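Local structure of heme utilization carrier protein (Escherichia coli O157:H7, 2OVI) at residues 49-54 and 122-127. The protein binds heme and probably serves as an intracellular carrier in the heme utilization pathway of this pathogenic bacterium. Numbering follows the deposited sequence.
Sequences TVWDTV and ILFFNK
Val50, Trp51 and Val54 of helix 47-55 meet Ile122 and Phe124 of strand 117-125, a worked example of a short amphipathic helix laid over one face of an antiparallel sheet, here within the ChuX/HutX fold. The segment axes pass 11.1 Å apart with their N-to-C directions at 146°, nearer antiparallel than parallel, a separation bridged wholly by apolar side chains. Packing is tightest around the far end of the Phe124 ring. Its CZ lies 3.8 Å from CE3 of Trp51 and 3.9 Å from CG1 of Val50, so two helix residues in succession grip one ring atom. The same CG1 of Val50 also meets CG2 of Ile122 at 3.9 Å. The indole and the phenyl ring cross obliquely, their planes at 53°. Trp51 leaves the helix with CG anti to its own backbone N (chi1 -164°), which carries the indole off to the strand side, while NE1 is satisfied by the carbonyl oxygen of Pro78. Phe47 touches both aromatic rings, and Ile107 of the adjoining strand 106-114 backs Val50 and Phe124.

One helical turn on, the contact loosens: CG1 of Val54 stays 4.2 Å from CD1 of Ile122. Leu123 and Phe125 belong to the other face of the sheet, covered by helix 29-34. The helix turns Thr49 and Asp52 to solvent, with Thr53 partly exposed; there the carbonyl oxygen of Thr49 accepts two bonds from opposite faces of its plane, one from Thr53 N and one from Thr53 OG1 at 2.7 Å.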
ATOM      1  N   THR A  49     -15.242   6.362 -15.114  1.00 28.42           N
ATOM      2  CA  THR A  49     -15.324   7.815 -15.330  1.00 29.29           C
ATOM      3  C   THR A  49     -14.398   8.496 -14.342  1.00 30.73           C
ATOM      4  O   THR A  49     -13.616   9.378 -14.704  1.00 33.76           O
ATOM      5  CB  THR A  49     -16.775   8.350 -15.092  1.00 26.80           C
ATOM      6  OG1 THR A  49     -17.671   7.709 -16.013  1.00 37.38           O
ATOM      7  CG2 THR A  49     -16.840   9.872 -15.255  1.00 35.24           C
ATOM      8  N   VAL A  50     -14.446   8.061 -13.089  1.00 29.88           N
ATOM      9  CA  VAL A  50     -13.589   8.700 -12.113  1.00 27.36           C
ATOM     10  C   VAL A  50     -12.119   8.484 -12.417  1.00 35.30           C
ATOM     11  O   VAL A  50     -11.356   9.446 -12.522  1.00 29.22           O
ATOM     12  CB  VAL A  50     -13.906   8.232 -10.628  1.00 28.71           C
ATOM     13  CG1 VAL A  50     -12.841   8.753  -9.669  1.00 22.43           C
ATOM     14  CG2 VAL A  50     -15.288   8.784 -10.201  1.00 28.39           C
ATOM     15  N   TRP A  51     -11.726   7.225 -12.591  1.00 30.37           N
ATOM     16  CA  TRP A  51     -10.313   6.919 -12.811  1.00 28.90           C
ATOM     17  C   TRP A  51      -9.737   7.573 -14.073  1.00 31.22           C
ATOM     18  O   TRP A  51      -8.634   8.134 -14.049  1.00 32.73           O
ATOM     19  CB  TRP A  51     -10.100   5.389 -12.938  1.00 26.20           C
ATOM     20  CG  TRP A  51      -8.681   4.951 -12.783  1.00 25.20           C
ATOM     21  CD1 TRP A  51      -7.704   4.953 -13.756  1.00 25.92           C
ATOM     22  CD2 TRP A  51      -8.049   4.567 -11.550  1.00 24.24           C
ATOM     23  NE1 TRP A  51      -6.480   4.593 -13.182  1.00 30.63           N
ATOM     24  CE2 TRP A  51      -6.662   4.355 -11.845  1.00 23.88           C
ATOM     25  CE3 TRP A  51      -8.508   4.385 -10.230  1.00 31.70           C
ATOM     26  CZ2 TRP A  51      -5.729   3.970 -10.841  1.00 30.44           C
ATOM     27  CZ3 TRP A  51      -7.580   4.005  -9.231  1.00 35.16           C
ATOM     28  CH2 TRP A  51      -6.198   3.803  -9.550  1.00 32.19           C
ATOM     29  N   ASP A  52     -10.464   7.477 -15.179  1.00 27.56           N
ATOM     30  CA  ASP A  52      -9.918   8.026 -16.448  1.00 29.81           C
ATOM     31  C   ASP A  52      -9.826   9.552 -16.363  1.00 31.02           C
ATOM     32  O   ASP A  52      -8.920  10.159 -16.953  1.00 38.42           O
ATOM     33  CB  ASP A  52     -10.801   7.654 -17.668  1.00 28.00           C
ATOM     34  CG  ASP A  52     -10.829   6.132 -17.954  1.00 36.68           C
ATOM     35  OD1 ASP A  52     -11.705   5.680 -18.709  1.00 34.61           O
ATOM     36  OD2 ASP A  52      -9.979   5.403 -17.408  1.00 34.86           O
ATOM     37  N   THR A  53     -10.748  10.168 -15.604  1.00 35.09           N
ATOM     38  CA  THR A  53     -10.698  11.622 -15.451  1.00 33.62           C
ATOM     39  C   THR A  53      -9.460  11.997 -14.648  1.00 37.21           C
ATOM     40  O   THR A  53      -8.664  12.830 -15.087  1.00 40.45           O
ATOM     41  CB  THR A  53     -11.934  12.144 -14.795  1.00 27.93           C
ATOM     42  OG1 THR A  53     -13.053  11.822 -15.613  1.00 32.18           O
ATOM     43  CG2 THR A  53     -11.841  13.719 -14.628  1.00 31.53           C
ATOM     44  N   VAL A  54      -9.244  11.345 -13.505  1.00 36.06           N
ATOM     45  CA  VAL A  54      -8.066  11.707 -12.699  1.00 32.48           C
ATOM     46  C   VAL A  54      -6.743  11.382 -13.371  1.00 32.00           C
ATOM     47  O   VAL A  54      -5.708  12.008 -13.033  1.00 32.29           O
ATOM     48  CB  VAL A  54      -8.090  11.063 -11.308  1.00 33.24           C
ATOM     49  CG1 VAL A  54      -9.434  11.381 -10.599  1.00 29.24           C
ATOM     50  CG2 VAL A  54      -7.970   9.597 -11.444  1.00 60.50           C
ATOM     51  N   ILE A 122     -10.373  11.561  -3.208  1.00 27.27           N
ATOM     52  CA  ILE A 122     -11.306  10.668  -3.844  1.00 30.36           C
ATOM     53  C   ILE A 122     -11.132   9.351  -3.097  1.00 29.94           C
ATOM     54  O   ILE A 122     -10.004   8.827  -2.979  1.00 28.17           O
ATOM     55  CB  ILE A 122     -10.966  10.455  -5.347  1.00 31.35           C
ATOM     56  CG1 ILE A 122     -11.186  11.746  -6.165  1.00 32.67           C
ATOM     57  CG2 ILE A 122     -11.856   9.346  -5.932  1.00 19.88           C
ATOM     58  CD1 ILE A 122      -9.910  12.452  -6.537  1.00 42.39           C
ATOM     59  N   LEU A 123     -12.240   8.825  -2.596  1.00 30.61           N
ATOM     60  CA  LEU A 123     -12.216   7.553  -1.842  1.00 28.85           C
ATOM     61  C   LEU A 123     -12.968   6.478  -2.579  1.00 29.02           C
ATOM     62  O   LEU A 123     -14.079   6.700  -3.016  1.00 26.81           O
ATOM     63  CB  LEU A 123     -12.801   7.694  -0.437  1.00 23.52           C
ATOM     64  CG  LEU A 123     -11.891   8.417   0.569  1.00 33.22           C
ATOM     65  CD1 LEU A 123     -11.908   9.871   0.254  1.00 41.09           C
ATOM     66  CD2 LEU A 123     -12.374   8.242   2.002  1.00 41.99           C
ATOM     67  N   PHE A 124     -12.320   5.318  -2.743  1.00 25.44           N
ATOM     68  CA  PHE A 124     -12.937   4.149  -3.421  1.00 21.19           C
ATOM     69  C   PHE A 124     -13.279   3.166  -2.285  1.00 29.65           C
ATOM     70  O   PHE A 124     -12.373   2.656  -1.569  1.00 27.23           O
ATOM     71  CB  PHE A 124     -11.951   3.495  -4.356  1.00 22.88           C
ATOM     72  CG  PHE A 124     -11.537   4.381  -5.501  1.00 23.14           C
ATOM     73  CD1 PHE A 124     -10.491   5.298  -5.343  1.00 21.51           C
ATOM     74  CD2 PHE A 124     -12.200   4.287  -6.724  1.00 20.18           C
ATOM     75  CE1 PHE A 124     -10.104   6.150  -6.454  1.00 25.52           C
ATOM     76  CE2 PHE A 124     -11.855   5.107  -7.818  1.00 28.70           C
ATOM     77  CZ  PHE A 124     -10.798   6.042  -7.681  1.00 22.32           C
ATOM     78  N   PHE A 125     -14.570   2.873  -2.139  1.00 25.65           N
ATOM     79  CA  PHE A 125     -15.004   2.006  -1.014  1.00 26.23           C
ATOM     80  C   PHE A 125     -15.389   0.576  -1.401  1.00 24.00           C
ATOM     81  O   PHE A 125     -15.925   0.360  -2.477  1.00 24.85           O
ATOM     82  CB  PHE A 125     -16.259   2.603  -0.330  1.00 21.53           C
ATOM     83  CG  PHE A 125     -16.001   3.901   0.395  1.00 25.35           C
ATOM     84  CD1 PHE A 125     -16.082   5.142  -0.276  1.00 28.54           C
ATOM     85  CD2 PHE A 125     -15.755   3.901   1.765  1.00 23.26           C
ATOM     86  CE1 PHE A 125     -15.920   6.344   0.411  1.00 20.40           C
ATOM     87  CE2 PHE A 125     -15.601   5.100   2.446  1.00 23.63           C
ATOM     88  CZ  PHE A 125     -15.678   6.336   1.755  1.00 25.59           C
ATOM     89  N   ASN A 126     -15.131  -0.385  -0.510  1.00 26.97           N
ATOM     90  CA  ASN A 126     -15.620  -1.741  -0.757  1.00 31.33           C
ATOM     91  C   ASN A 126     -17.035  -1.766  -0.052  1.00 30.29           C
ATOM     92  O   ASN A 126     -17.442  -0.768   0.608  1.00 24.01           O
ATOM     93  CB  ASN A 126     -14.659  -2.815  -0.174  1.00 24.81           C
ATOM     94  CG  ASN A 126     -14.358  -2.616   1.310  1.00 31.68           C
ATOM     95  OD1 ASN A 126     -13.256  -2.947   1.751  1.00 40.88           O
ATOM     96  ND2 ASN A 126     -15.303  -2.068   2.075  1.00 22.43           N
ATOM     97  N   LYS A 127     -17.762  -2.881  -0.160  1.00 26.65           N
ATOM     98  CA  LYS A 127     -19.107  -2.967   0.445  1.00 26.49           C
ATOM     99  C   LYS A 127     -19.167  -2.813   1.970  1.00 25.54           C
ATOM    100  O   LYS A 127     -20.178  -2.408   2.525  1.00 28.79           O
ATOM    101  CB  LYS A 127     -19.803  -4.305   0.036  1.00 26.11           C
ATOM    102  CG  LYS A 127     -19.117  -5.577   0.556  1.00 31.67           C
ATOM    103  CD  LYS A 127     -19.942  -6.809   0.142  1.00 37.28           C
ATOM    104  CE  LYS A 127     -19.399  -8.080   0.777  1.00 45.54           C
ATOM    105  NZ  LYS A 127     -17.939  -8.251   0.522  1.00 50.22           N
TER